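Local atomic coordinates of AimR transcriptional regulator (Bacillus phage phi3T, PDB entry 5ZVV), a protein that activates transcription of the phage aimX locus as a homodimer, until binding of the arbitrium peptide turns it into an inactive monomer and leads to lysogeny. Residues R80-E84 with W113-Y117; A145-F149 with L175-P181; D92-D96 with R121-K125. All blocks are in the same frame, centred on the assembly; numbering follows the deposited sequence.

All three contacts lie in one all-helical region assigned to the AimR family of the TPR clan. Contacts 1 and 3 share helix 108-124 and cross along the chain: 80-84, 92-96, 113-117 and 121-125 follow in that order, and the contact centres are about 11 Å apart. Contact 2 comes later, joining the start of helix 145-161 to the loop before helix 184-203. Its centre is about 15 Å from contact 1's and about 22 Å from contact 3's. Segment 145-149 joins contacts 1 and 2, Glu146 CB lying 3.5 Å from Trp113 CZ2. Helices 77-88, 92-103, 108-124 and 145-161 thereby pack side by side, as in TPR-like arrays; the partner subunit touches none of these segments.

Contact 1: residues R80-E84 with W113-Y117; sequences RQSVE and WGKVY
Residues 80-84 and 113-117 are helical throughout, and the axes of these short segments run almost parallel, 13° between N-to-C directions and 10.9 Å apart at closest approach. The register sets Arg80 beside Trp113 (CA-CA 6.7 Å) and Val83 beside Tyr117 (8.0 Å). Both aromatic residues take m at chi1, with chi2 of 62° for Trp113 and 82° for Tyr117. Arg80 (m, t, t) lays its aliphatic stem on the indole: CB sits 3.5 Å from the centroid of the six-membered Trp113 ring, 18° off its normal, a CH-pi contact. Val83, p at chi1, puts CG1 3.8 Å from the Tyr117 ring centroid, 8° off the normal, while the same CG1 meets Trp113 CE3 at 3.9 Å. Glu84 bends through t and p so that OE1 accepts a 2.6 Å hydrogen bond from Tyr117 OH; its OE2 is held by Ser188 and Arg192 of helix 184-203. Such parallel packing, with helix 92-103 between in sequence, is consistent with equivalent helices of neighbouring TPR-like repeats.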
ATOM      1  N   ARG A  80       0.471 -19.471 -26.809  1.00 25.66           N
ATOM      2  CA  ARG A  80       0.772 -18.777 -25.558  1.00 23.21           C
ATOM      3  C   ARG A  80       1.733 -17.617 -25.796  1.00 21.09           C
ATOM      4  O   ARG A  80       1.498 -16.484 -25.336  1.00 26.52           O
ATOM      5  CB  ARG A  80       1.350 -19.774 -24.553  1.00 25.89           C
ATOM      6  CG  ARG A  80       0.577 -21.080 -24.498  1.00 27.93           C
ATOM      7  CD  ARG A  80       1.101 -22.035 -23.432  1.00 27.93           C
ATOM      8  NE  ARG A  80       0.529 -23.366 -23.612  1.00 32.78           N
ATOM      9  CZ  ARG A  80       1.214 -24.432 -24.006  1.00 30.76           C
ATOM     10  NH1 ARG A  80       2.514 -24.340 -24.236  1.00 30.32           N
ATOM     11  NH2 ARG A  80       0.601 -25.598 -24.154  1.00 33.86           N
ATOM     12  N   GLN A  81       2.824 -17.881 -26.522  1.00 19.71           N
ATOM     13  CA  GLN A  81       3.698 -16.796 -26.954  1.00 21.55           C
ATOM     14  C   GLN A  81       2.901 -15.705 -27.653  1.00 22.67           C
ATOM     15  O   GLN A  81       3.132 -14.510 -27.425  1.00 25.70           O
ATOM     16  CB  GLN A  81       4.789 -17.337 -27.881  1.00 21.38           C
ATOM     17  CG  GLN A  81       5.755 -18.294 -27.214  1.00 26.44           C
ATOM     18  CD  GLN A  81       6.794 -18.844 -28.175  1.00 29.21           C
ATOM     19  OE1 GLN A  81       6.484 -19.177 -29.317  1.00 33.80           O
ATOM     20  NE2 GLN A  81       8.035 -18.936 -27.714  1.00 31.83           N
ATOM     21  N   SER A  82       1.936 -16.098 -28.487  1.00 21.63           N
ATOM     22  CA  SER A  82       1.154 -15.115 -29.227  1.00 22.55           C
ATOM     23  C   SER A  82       0.318 -14.252 -28.291  1.00 22.80           C
ATOM     24  O   SER A  82       0.162 -13.050 -28.528  1.00 16.93           O
ATOM     25  CB  SER A  82       0.261 -15.808 -30.256  1.00 21.27           C
ATOM     26  OG  SER A  82      -0.967 -16.217 -29.684  1.00 23.85           O
ATOM     27  N   VAL A  83      -0.224 -14.837 -27.217  1.00 19.09           N
ATOM     28  CA  VAL A  83      -1.019 -14.019 -26.305  1.00 19.56           C
ATOM     29  C   VAL A  83      -0.126 -13.030 -25.567  1.00 23.74           C
ATOM     30  O   VAL A  83      -0.522 -11.877 -25.332  1.00 21.43           O
ATOM     31  CB  VAL A  83      -1.851 -14.888 -25.336  1.00 20.62           C
ATOM     32  CG1 VAL A  83      -1.052 -15.317 -24.111  1.00 20.64           C
ATOM     33  CG2 VAL A  83      -3.104 -14.135 -24.907  1.00 19.18           C
ATOM     34  N   GLU A  84       1.104 -13.438 -25.228  1.00 19.20           N
ATOM     35  CA  GLU A  84       1.997 -12.500 -24.551  1.00 17.11           C
ATOM     36  C   GLU A  84       2.430 -11.371 -25.482  1.00 20.61           C
ATOM     37  O   GLU A  84       2.427 -10.194 -25.091  1.00 20.13           O
ATOM     38  CB  GLU A  84       3.219 -13.227 -23.983  1.00 17.64           C
ATOM     39  CG  GLU A  84       4.387 -12.301 -23.612  1.00 16.17           C
ATOM     40  CD  GLU A  84       4.030 -11.232 -22.580  1.00 17.80           C
ATOM     41  OE1 GLU A  84       2.961 -11.321 -21.939  1.00 20.37           O
ATOM     42  OE2 GLU A  84       4.833 -10.291 -22.404  1.00 16.16           O
ATOM     43  N   TRP A 113      -2.862 -20.402 -19.183  1.00 18.78           N
ATOM     44  CA  TRP A 113      -2.478 -19.115 -19.755  1.00 20.45           C
ATOM     45  C   TRP A 113      -3.704 -18.273 -20.077  1.00 25.29           C
ATOM     46  O   TRP A 113      -3.732 -17.067 -19.803  1.00 29.51           O
ATOM     47  CB  TRP A 113      -1.645 -19.327 -21.018  1.00 18.96           C
ATOM     48  CG  TRP A 113      -0.207 -19.640 -20.760  1.00 26.74           C
ATOM     49  CD1 TRP A 113       0.292 -20.717 -20.087  1.00 23.36           C
ATOM     50  CD2 TRP A 113       0.924 -18.876 -21.195  1.00 25.88           C
ATOM     51  NE1 TRP A 113       1.665 -20.667 -20.067  1.00 27.14           N
ATOM     52  CE2 TRP A 113       2.078 -19.547 -20.741  1.00 26.10           C
ATOM     53  CE3 TRP A 113       1.073 -17.688 -21.920  1.00 22.51           C
ATOM     54  CZ2 TRP A 113       3.366 -19.069 -20.989  1.00 20.73           C
ATOM     55  CZ3 TRP A 113       2.351 -17.217 -22.167  1.00 25.10           C
ATOM     56  CH2 TRP A 113       3.483 -17.907 -21.701  1.00 22.71           C
ATOM     57  N   GLY A 114      -4.729 -18.895 -20.661  1.00 18.39           N
ATOM     58  CA  GLY A 114      -5.927 -18.153 -21.013  1.00 27.45           C
ATOM     59  C   GLY A 114      -6.634 -17.586 -19.800  1.00 24.90           C
ATOM     60  O   GLY A 114      -7.151 -16.468 -19.838  1.00 27.31           O
ATOM     61  N   LYS A 115      -6.660 -18.345 -18.703  1.00 26.59           N
ATOM     62  CA  LYS A 115      -7.334 -17.872 -17.499  1.00 25.69           C
ATOM     63  C   LYS A 115      -6.541 -16.762 -16.824  1.00 24.59           C
ATOM     64  O   LYS A 115      -7.123 -15.781 -16.345  1.00 27.44           O
ATOM     65  CB  LYS A 115      -7.569 -19.041 -16.542  1.00 26.66           C
ATOM     66  CG  LYS A 115      -8.678 -19.978 -17.002  1.00 34.79           C
ATOM     67  CD  LYS A 115      -8.410 -21.425 -16.612  1.00 34.06           C
ATOM     68  CE  LYS A 115      -8.452 -21.630 -15.111  1.00 41.70           C
ATOM     69  NZ  LYS A 115      -8.159 -23.044 -14.744  1.00 50.04           N
ATOM     70  N   VAL A 116      -5.212 -16.889 -16.787  1.00 26.12           N
ATOM     71  CA  VAL A 116      -4.393 -15.861 -16.151  1.00 24.10           C
ATOM     72  C   VAL A 116      -4.450 -14.565 -16.950  1.00 24.87           C
ATOM     73  O   VAL A 116      -4.629 -13.479 -16.387  1.00 22.94           O
ATOM     74  CB  VAL A 116      -2.947 -16.354 -15.969  1.00 24.82           C
ATOM     75  CG1 VAL A 116      -2.066 -15.230 -15.446  1.00 21.74           C
ATOM     76  CG2 VAL A 116      -2.913 -17.535 -15.017  1.00 24.37           C
ATOM     77  N   TYR A 117      -4.305 -14.654 -18.276  1.00 18.92           N
ATOM     78  CA  TYR A 117      -4.398 -13.450 -19.094  1.00 20.70           C
ATOM     79  C   TYR A 117      -5.813 -12.889 -19.102  1.00 28.03           C
ATOM     80  O   TYR A 117      -5.996 -11.673 -19.237  1.00 24.34           O
ATOM     81  CB  TYR A 117      -3.923 -13.736 -20.517  1.00 23.33           C
ATOM     82  CG  TYR A 117      -2.420 -13.653 -20.659  1.00 25.54           C
ATOM     83  CD1 TYR A 117      -1.607 -14.722 -20.304  1.00 22.28           C
ATOM     84  CD2 TYR A 117      -1.813 -12.497 -21.130  1.00 24.69           C
ATOM     85  CE1 TYR A 117      -0.231 -14.644 -20.424  1.00 21.91           C
ATOM     86  CE2 TYR A 117      -0.439 -12.410 -21.253  1.00 24.82           C
ATOM     87  CZ  TYR A 117       0.345 -13.485 -20.898  1.00 20.26           C
ATOM     88  OH  TYR A 117       1.709 -13.398 -21.025  1.00 17.01           O
TER

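Contact 2: residues A145-F149 with L175-P181; sequences AEMLF and LEFDDLP
In this TPR-like helical region, the first turn of helix 145-161 packs against the connection that leads from helix 165-173 to helix 184-203. Ala145-Phe149 are alpha-helical, with Phe149 N bonded to Ala145 O at 2.7 Å. The opposing Leu175-Pro181 starts extended, makes a short 3-10 turn at 177-179, and is extended again at Leu180 and Pro181. The register pairs Phe149 with Leu175 (CA-CA 6.3 Å) and Ala145 with Leu180 (6.1 Å), so the connection spans one helical turn.

The main bump is the Phe149 ring, t at chi1, which fills a hollow formed by three side chains of the connection. Leu175 and Leu180, both m, t rotamers, close on its opposite faces: Leu175 CD2 lies 4.0 Å and Leu180 CD1 3.9 Å from the ring centroid, 12° and 22° off the normal, each a CH-pi contact. Phe177 bounds the edge, its ring oblique to that of Phe149 at 57° with centroids 4.9 Å apart, and helix 184-203 adds Phe189 beside the Phe149 ring.

Nearer the helix start, the other methyl of Leu180 rests on the backbone, CD2 being 3.6 Å from Glu146 CA and 3.9 Å from Ala145 C. The small Ala145 lets the turn approach closely, with CB 3.3 Å from Asp179 O. Glu146, m then p at chi2, turns its end toward the rim of the proline ring, bringing Glu146 OE2 to 3.4 Å from Pro181 CG.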
ATOM      1  N   ALA A 145       5.778 -22.323 -14.676  1.00 28.22           N
ATOM      2  CA  ALA A 145       6.570 -21.242 -14.100  1.00 28.93           C
ATOM      3  C   ALA A 145       6.143 -19.892 -14.666  1.00 25.93           C
ATOM      4  O   ALA A 145       5.874 -18.947 -13.913  1.00 27.26           O
ATOM      5  CB  ALA A 145       8.056 -21.493 -14.354  1.00 25.11           C
ATOM      6  N   GLU A 146       6.051 -19.797 -15.996  1.00 25.92           N
ATOM      7  CA  GLU A 146       5.698 -18.544 -16.658  1.00 23.13           C
ATOM      8  C   GLU A 146       4.468 -17.904 -16.025  1.00 22.59           C
ATOM      9  O   GLU A 146       4.504 -16.749 -15.588  1.00 25.59           O
ATOM     10  CB  GLU A 146       5.466 -18.787 -18.152  1.00 24.66           C
ATOM     11  CG  GLU A 146       6.717 -19.147 -18.938  1.00 25.04           C
ATOM     12  CD  GLU A 146       7.066 -20.619 -18.852  1.00 26.50           C
ATOM     13  OE1 GLU A 146       6.244 -21.399 -18.327  1.00 32.55           O
ATOM     14  OE2 GLU A 146       8.164 -20.996 -19.313  1.00 30.57           O
HETATM   15  N   MSE A 147       3.376 -18.652 -15.942  1.00 23.05           N
HETATM   16  CA  MSE A 147       2.153 -18.088 -15.395  1.00 26.04           C
HETATM   17  C   MSE A 147       2.292 -17.837 -13.900  1.00 30.53           C
HETATM   18  O   MSE A 147       1.796 -16.823 -13.402  1.00 29.14           O
HETATM   19  CB  MSE A 147       0.958 -18.985 -15.703  1.00 27.08           C
HETATM   20  CG  MSE A 147       0.472 -18.848 -17.149  1.00 25.35           C
HETATM   21 SE   MSE A 147       0.283 -16.982 -17.746  1.00 32.86          SE
HETATM   22  CE  MSE A 147       2.027 -16.710 -18.601  1.00 22.30           C
ATOM     23  N   LEU A 148       3.002 -18.728 -13.197  1.00 29.45           N
ATOM     24  CA  LEU A 148       3.335 -18.449 -11.803  1.00 30.37           C
ATOM     25  C   LEU A 148       4.018 -17.096 -11.685  1.00 29.53           C
ATOM     26  O   LEU A 148       3.769 -16.339 -10.739  1.00 27.12           O
ATOM     27  CB  LEU A 148       4.229 -19.550 -11.231  1.00 28.12           C
ATOM     28  CG  LEU A 148       3.563 -20.855 -10.792  1.00 32.74           C
ATOM     29  CD1 LEU A 148       4.620 -21.890 -10.422  1.00 36.19           C
ATOM     30  CD2 LEU A 148       2.614 -20.611  -9.628  1.00 33.10           C
ATOM     31  N   PHE A 149       4.863 -16.764 -12.663  1.00 27.42           N
ATOM     32  CA  PHE A 149       5.451 -15.435 -12.718  1.00 25.11           C
ATOM     33  C   PHE A 149       4.391 -14.390 -13.041  1.00 24.60           C
ATOM     34  O   PHE A 149       4.217 -13.413 -12.299  1.00 26.57           O
ATOM     35  CB  PHE A 149       6.577 -15.420 -13.757  1.00 27.29           C
ATOM     36  CG  PHE A 149       7.363 -14.138 -13.799  1.00 23.58           C
ATOM     37  CD1 PHE A 149       6.917 -13.055 -14.539  1.00 21.75           C
ATOM     38  CD2 PHE A 149       8.565 -14.028 -13.122  1.00 31.97           C
ATOM     39  CE1 PHE A 149       7.644 -11.880 -14.585  1.00 27.80           C
ATOM     40  CE2 PHE A 149       9.299 -12.856 -13.168  1.00 32.83           C
ATOM     41  CZ  PHE A 149       8.834 -11.781 -13.901  1.00 25.71           C
ATOM     42  N   LEU A 175       9.349 -11.809  -7.681  1.00 36.30           N
ATOM     43  CA  LEU A 175       9.562 -12.298  -9.039  1.00 32.63           C
ATOM     44  C   LEU A 175      10.963 -12.887  -9.146  1.00 33.88           C
ATOM     45  O   LEU A 175      11.954 -12.151  -9.180  1.00 35.20           O
ATOM     46  CB  LEU A 175       9.367 -11.167 -10.045  1.00 30.24           C
ATOM     47  CG  LEU A 175       7.991 -10.503 -10.051  1.00 29.19           C
ATOM     48  CD1 LEU A 175       7.963  -9.375 -11.063  1.00 22.72           C
ATOM     49  CD2 LEU A 175       6.912 -11.527 -10.354  1.00 26.56           C
ATOM     50  N   GLU A 176      11.045 -14.215  -9.205  1.00 37.50           N
ATOM     51  CA  GLU A 176      12.312 -14.924  -9.364  1.00 36.66           C
ATOM     52  C   GLU A 176      12.481 -15.247 -10.844  1.00 30.17           C
ATOM     53  O   GLU A 176      11.882 -16.195 -11.357  1.00 31.99           O
ATOM     54  CB  GLU A 176      12.343 -16.185  -8.504  1.00 38.48           C
ATOM     55  CG  GLU A 176      12.258 -15.936  -6.997  1.00 31.48           C
ATOM     56  CD  GLU A 176      13.471 -15.202  -6.448  1.00 46.51           C
ATOM     57  OE1 GLU A 176      13.331 -14.499  -5.425  1.00 39.90           O
ATOM     58  OE2 GLU A 176      14.565 -15.328  -7.039  1.00 52.20           O
ATOM     59  N   PHE A 177      13.296 -14.448 -11.536  1.00 28.75           N
ATOM     60  CA  PHE A 177      13.537 -14.689 -12.954  1.00 29.88           C
ATOM     61  C   PHE A 177      14.287 -15.991 -13.200  1.00 31.51           C
ATOM     62  O   PHE A 177      14.199 -16.544 -14.302  1.00 26.81           O
ATOM     63  CB  PHE A 177      14.307 -13.519 -13.568  1.00 31.04           C
ATOM     64  CG  PHE A 177      13.454 -12.316 -13.858  1.00 32.85           C
ATOM     65  CD1 PHE A 177      12.779 -12.203 -15.064  1.00 32.02           C
ATOM     66  CD2 PHE A 177      13.325 -11.300 -12.927  1.00 31.03           C
ATOM     67  CE1 PHE A 177      11.994 -11.099 -15.335  1.00 29.32           C
ATOM     68  CE2 PHE A 177      12.540 -10.192 -13.192  1.00 32.30           C
ATOM     69  CZ  PHE A 177      11.875 -10.092 -14.397  1.00 36.73           C
ATOM     70  N   ASP A 178      15.018 -16.493 -12.200  1.00 28.67           N
ATOM     71  CA  ASP A 178      15.709 -17.770 -12.353  1.00 30.44           C
ATOM     72  C   ASP A 178      14.732 -18.929 -12.497  1.00 29.02           C
ATOM     73  O   ASP A 178      15.077 -19.957 -13.090  1.00 29.83           O
ATOM     74  CB  ASP A 178      16.643 -18.008 -11.167  1.00 35.61           C
ATOM     75  CG  ASP A 178      17.898 -17.160 -11.236  1.00 40.84           C
ATOM     76  OD1 ASP A 178      18.088 -16.463 -12.254  1.00 38.27           O
ATOM     77  OD2 ASP A 178      18.696 -17.192 -10.272  1.00 40.37           O
ATOM     78  N   ASP A 179      13.514 -18.785 -11.970  1.00 33.49           N
ATOM     79  CA  ASP A 179      12.494 -19.810 -12.156  1.00 31.78           C
ATOM     80  C   ASP A 179      12.004 -19.897 -13.592  1.00 27.81           C
ATOM     81  O   ASP A 179      11.320 -20.867 -13.936  1.00 29.78           O
ATOM     82  CB  ASP A 179      11.304 -19.549 -11.231  1.00 36.03           C
ATOM     83  CG  ASP A 179      11.684 -19.593  -9.764  1.00 42.39           C
ATOM     84  OD1 ASP A 179      12.865 -19.863  -9.462  1.00 41.21           O
ATOM     85  OD2 ASP A 179      10.798 -19.357  -8.916  1.00 43.22           O
ATOM     86  N   LEU A 180      12.332 -18.910 -14.437  1.00 30.37           N
ATOM     87  CA  LEU A 180      11.883 -18.864 -15.825  1.00 29.13           C
ATOM     88  C   LEU A 180      12.966 -19.396 -16.743  1.00 27.22           C
ATOM     89  O   LEU A 180      14.126 -18.972 -16.629  1.00 30.72           O
ATOM     90  CB  LEU A 180      11.533 -17.435 -16.230  1.00 22.12           C
ATOM     91  CG  LEU A 180      10.368 -16.753 -15.525  1.00 29.20           C
ATOM     92  CD1 LEU A 180      10.251 -15.316 -16.004  1.00 23.66           C
ATOM     93  CD2 LEU A 180       9.083 -17.515 -15.782  1.00 20.57           C
ATOM     94  N   PRO A 181      12.644 -20.310 -17.651  1.00 30.13           N
ATOM     95  CA  PRO A 181      13.623 -20.712 -18.663  1.00 29.54           C
ATOM     96  C   PRO A 181      13.883 -19.578 -19.641  1.00 28.41           C
ATOM     97  O   PRO A 181      13.055 -18.687 -19.839  1.00 25.23           O
ATOM     98  CB  PRO A 181      12.956 -21.906 -19.354  1.00 29.22           C
ATOM     99  CG  PRO A 181      11.496 -21.682 -19.147  1.00 29.96           C
ATOM    100  CD  PRO A 181      11.364 -21.024 -17.801  1.00 27.64           C
TER

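Contact 3: residues D92-D96 with R121-K125; sequences DTLTD and RKLNK
A salt-bridge network of Asp92, Asp96, Arg121 and Lys125 ties the beginning of helix 92-103 to the end of helix 108-124, two successive helices of the TPR-like array. Residues 92-96 form a full helical turn (Asp96 N to Asp92 O, 2.9 Å), and the second helix ends at Asn124, with Lys125 N still bonded to Arg121 O at 3.0 Å. The nearest CA pair is Asp96-Arg121, 8.0 Å apart. Arg121 curls through three m angles, which brings its guanidinium beside both aspartates. Arg121 NE donates to Asp96 OD1 at 3.0 Å and 172°, and Arg121 NH2 adds a weak bond to Asp96 OD2 at 3.4 Å. Asp92 engages a face of the guanidinium instead: OD1 is 3.3 Å from Arg121 NH1 but well out of plane, so charge alone acts. Thr95 supplies an apolar neighbour, CG2 being 4.1 Å from Arg121 CD. Lys125, nearly extended after an m chi1, completes the network with a weak 3.4 Å bond from NZ to Asp96 OD2.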
ATOM      1  N   ASP A  92      -5.507  -5.168 -27.941  1.00 22.73           N
ATOM      2  CA  ASP A  92      -6.509  -5.678 -27.006  1.00 24.97           C
ATOM      3  C   ASP A  92      -7.525  -6.590 -27.686  1.00 28.84           C
ATOM      4  O   ASP A  92      -7.909  -7.622 -27.123  1.00 26.17           O
ATOM      5  CB  ASP A  92      -7.226  -4.514 -26.323  1.00 29.82           C
ATOM      6  CG  ASP A  92      -6.318  -3.725 -25.404  1.00 29.18           C
ATOM      7  OD1 ASP A  92      -5.331  -4.302 -24.904  1.00 31.94           O
ATOM      8  OD2 ASP A  92      -6.593  -2.526 -25.179  1.00 28.93           O
ATOM      9  N   THR A  93      -7.992  -6.215 -28.879  1.00 23.51           N
ATOM     10  CA  THR A  93      -8.970  -7.036 -29.590  1.00 30.16           C
ATOM     11  C   THR A  93      -8.397  -8.416 -29.893  1.00 23.64           C
ATOM     12  O   THR A  93      -8.980  -9.454 -29.537  1.00 28.00           O
ATOM     13  CB  THR A  93      -9.394  -6.326 -30.880  1.00 28.27           C
ATOM     14  OG1 THR A  93      -9.869  -5.010 -30.571  1.00 23.75           O
ATOM     15  CG2 THR A  93     -10.494  -7.101 -31.592  1.00 26.09           C
ATOM     16  N   LEU A  94      -7.236  -8.436 -30.552  1.00 25.33           N
ATOM     17  CA  LEU A  94      -6.532  -9.685 -30.810  1.00 26.03           C
ATOM     18  C   LEU A  94      -6.250 -10.434 -29.515  1.00 21.12           C
ATOM     19  O   LEU A  94      -6.448 -11.652 -29.442  1.00 23.98           O
ATOM     20  CB  LEU A  94      -5.231  -9.395 -31.560  1.00 24.53           C
ATOM     21  CG  LEU A  94      -4.342 -10.588 -31.911  1.00 23.68           C
ATOM     22  CD1 LEU A  94      -5.079 -11.554 -32.825  1.00 24.36           C
ATOM     23  CD2 LEU A  94      -3.055 -10.116 -32.558  1.00 23.03           C
ATOM     24  N   THR A  95      -5.796  -9.717 -28.482  1.00 22.86           N
ATOM     25  CA  THR A  95      -5.468 -10.361 -27.213  1.00 24.03           C
ATOM     26  C   THR A  95      -6.668 -11.109 -26.647  1.00 25.59           C
ATOM     27  O   THR A  95      -6.535 -12.244 -26.181  1.00 23.47           O
ATOM     28  CB  THR A  95      -4.968  -9.326 -26.203  1.00 23.42           C
ATOM     29  OG1 THR A  95      -3.769  -8.707 -26.687  1.00 21.50           O
ATOM     30  CG2 THR A  95      -4.685  -9.984 -24.859  1.00 25.00           C
ATOM     31  N   ASP A  96      -7.853 -10.494 -26.695  1.00 21.98           N
ATOM     32  CA  ASP A  96      -9.033 -11.137 -26.126  1.00 23.77           C
ATOM     33  C   ASP A  96      -9.483 -12.319 -26.974  1.00 21.22           C
ATOM     34  O   ASP A  96      -9.916 -13.348 -26.433  1.00 25.40           O
ATOM     35  CB  ASP A  96     -10.157 -10.116 -25.961  1.00 28.55           C
ATOM     36  CG  ASP A  96      -9.829  -9.058 -24.924  1.00 27.82           C
ATOM     37  OD1 ASP A  96      -9.006  -9.341 -24.026  1.00 31.16           O
ATOM     38  OD2 ASP A  96     -10.395  -7.946 -25.003  1.00 28.39           O
ATOM     39  N   ARG A 121      -6.655  -9.091 -18.109  1.00 25.34           N
ATOM     40  CA  ARG A 121      -7.471  -8.185 -18.909  1.00 26.42           C
ATOM     41  C   ARG A 121      -8.655  -7.652 -18.114  1.00 29.31           C
ATOM     42  O   ARG A 121      -9.032  -6.483 -18.263  1.00 30.58           O
ATOM     43  CB  ARG A 121      -7.941  -8.899 -20.173  1.00 22.80           C
ATOM     44  CG  ARG A 121      -6.819  -9.143 -21.166  1.00 28.61           C
ATOM     45  CD  ARG A 121      -6.351  -7.828 -21.756  1.00 26.21           C
ATOM     46  NE  ARG A 121      -7.382  -7.243 -22.606  1.00 27.66           N
ATOM     47  CZ  ARG A 121      -7.587  -5.939 -22.748  1.00 28.24           C
ATOM     48  NH1 ARG A 121      -6.841  -5.067 -22.086  1.00 29.30           N
ATOM     49  NH2 ARG A 121      -8.554  -5.506 -23.545  1.00 34.54           N
ATOM     50  N   LYS A 122      -9.260  -8.492 -17.271  1.00 26.12           N
ATOM     51  CA  LYS A 122     -10.334  -8.008 -16.411  1.00 30.05           C
ATOM     52  C   LYS A 122      -9.828  -6.961 -15.428  1.00 29.99           C
ATOM     53  O   LYS A 122     -10.568  -6.039 -15.065  1.00 30.92           O
ATOM     54  CB  LYS A 122     -10.983  -9.175 -15.669  1.00 28.35           C
ATOM     55  CG  LYS A 122     -11.808 -10.087 -16.562  1.00 26.75           C
ATOM     56  CD  LYS A 122     -12.390 -11.250 -15.776  1.00 32.51           C
ATOM     57  CE  LYS A 122     -13.191 -12.173 -16.675  1.00 31.28           C
ATOM     58  NZ  LYS A 122     -13.694 -13.365 -15.938  1.00 36.37           N
ATOM     59  N   LEU A 123      -8.571  -7.081 -14.994  1.00 27.87           N
ATOM     60  CA  LEU A 123      -7.979  -6.039 -14.163  1.00 28.24           C
ATOM     61  C   LEU A 123      -7.733  -4.770 -14.967  1.00 29.11           C
ATOM     62  O   LEU A 123      -7.944  -3.661 -14.464  1.00 28.95           O
ATOM     63  CB  LEU A 123      -6.677  -6.537 -13.534  1.00 25.62           C
ATOM     64  CG  LEU A 123      -6.795  -7.494 -12.348  1.00 27.42           C
ATOM     65  CD1 LEU A 123      -5.434  -8.079 -12.002  1.00 24.91           C
ATOM     66  CD2 LEU A 123      -7.390  -6.785 -11.144  1.00 25.36           C
ATOM     67  N   ASN A 124      -7.284  -4.913 -16.220  1.00 28.73           N
ATOM     68  CA  ASN A 124      -7.087  -3.743 -17.071  1.00 29.36           C
ATOM     69  C   ASN A 124      -8.379  -2.949 -17.231  1.00 29.18           C
ATOM     70  O   ASN A 124      -8.367  -1.713 -17.180  1.00 26.90           O
ATOM     71  CB  ASN A 124      -6.556  -4.164 -18.443  1.00 28.57           C
ATOM     72  CG  ASN A 124      -5.194  -4.831 -18.371  1.00 33.04           C
ATOM     73  OD1 ASN A 124      -4.789  -5.530 -19.301  1.00 33.03           O
ATOM     74  ND2 ASN A 124      -4.483  -4.622 -17.265  1.00 30.70           N
ATOM     75  N   LYS A 125      -9.499  -3.640 -17.423  1.00 30.70           N
ATOM     76  CA  LYS A 125     -10.795  -3.004 -17.614  1.00 30.97           C
ATOM     77  C   LYS A 125     -11.512  -2.701 -16.303  1.00 35.22           C
ATOM     78  O   LYS A 125     -12.633  -2.182 -16.336  1.00 35.32           O
ATOM     79  CB  LYS A 125     -11.692  -3.890 -18.482  1.00 30.06           C
ATOM     80  CG  LYS A 125     -11.078  -4.338 -19.795  1.00 30.72           C
ATOM     81  CD  LYS A 125     -11.912  -5.452 -20.403  1.00 30.85           C
ATOM     82  CE  LYS A 125     -11.332  -5.948 -21.711  1.00 31.62           C
ATOM     83  NZ  LYS A 125     -12.102  -7.115 -22.223  1.00 30.12           N
TER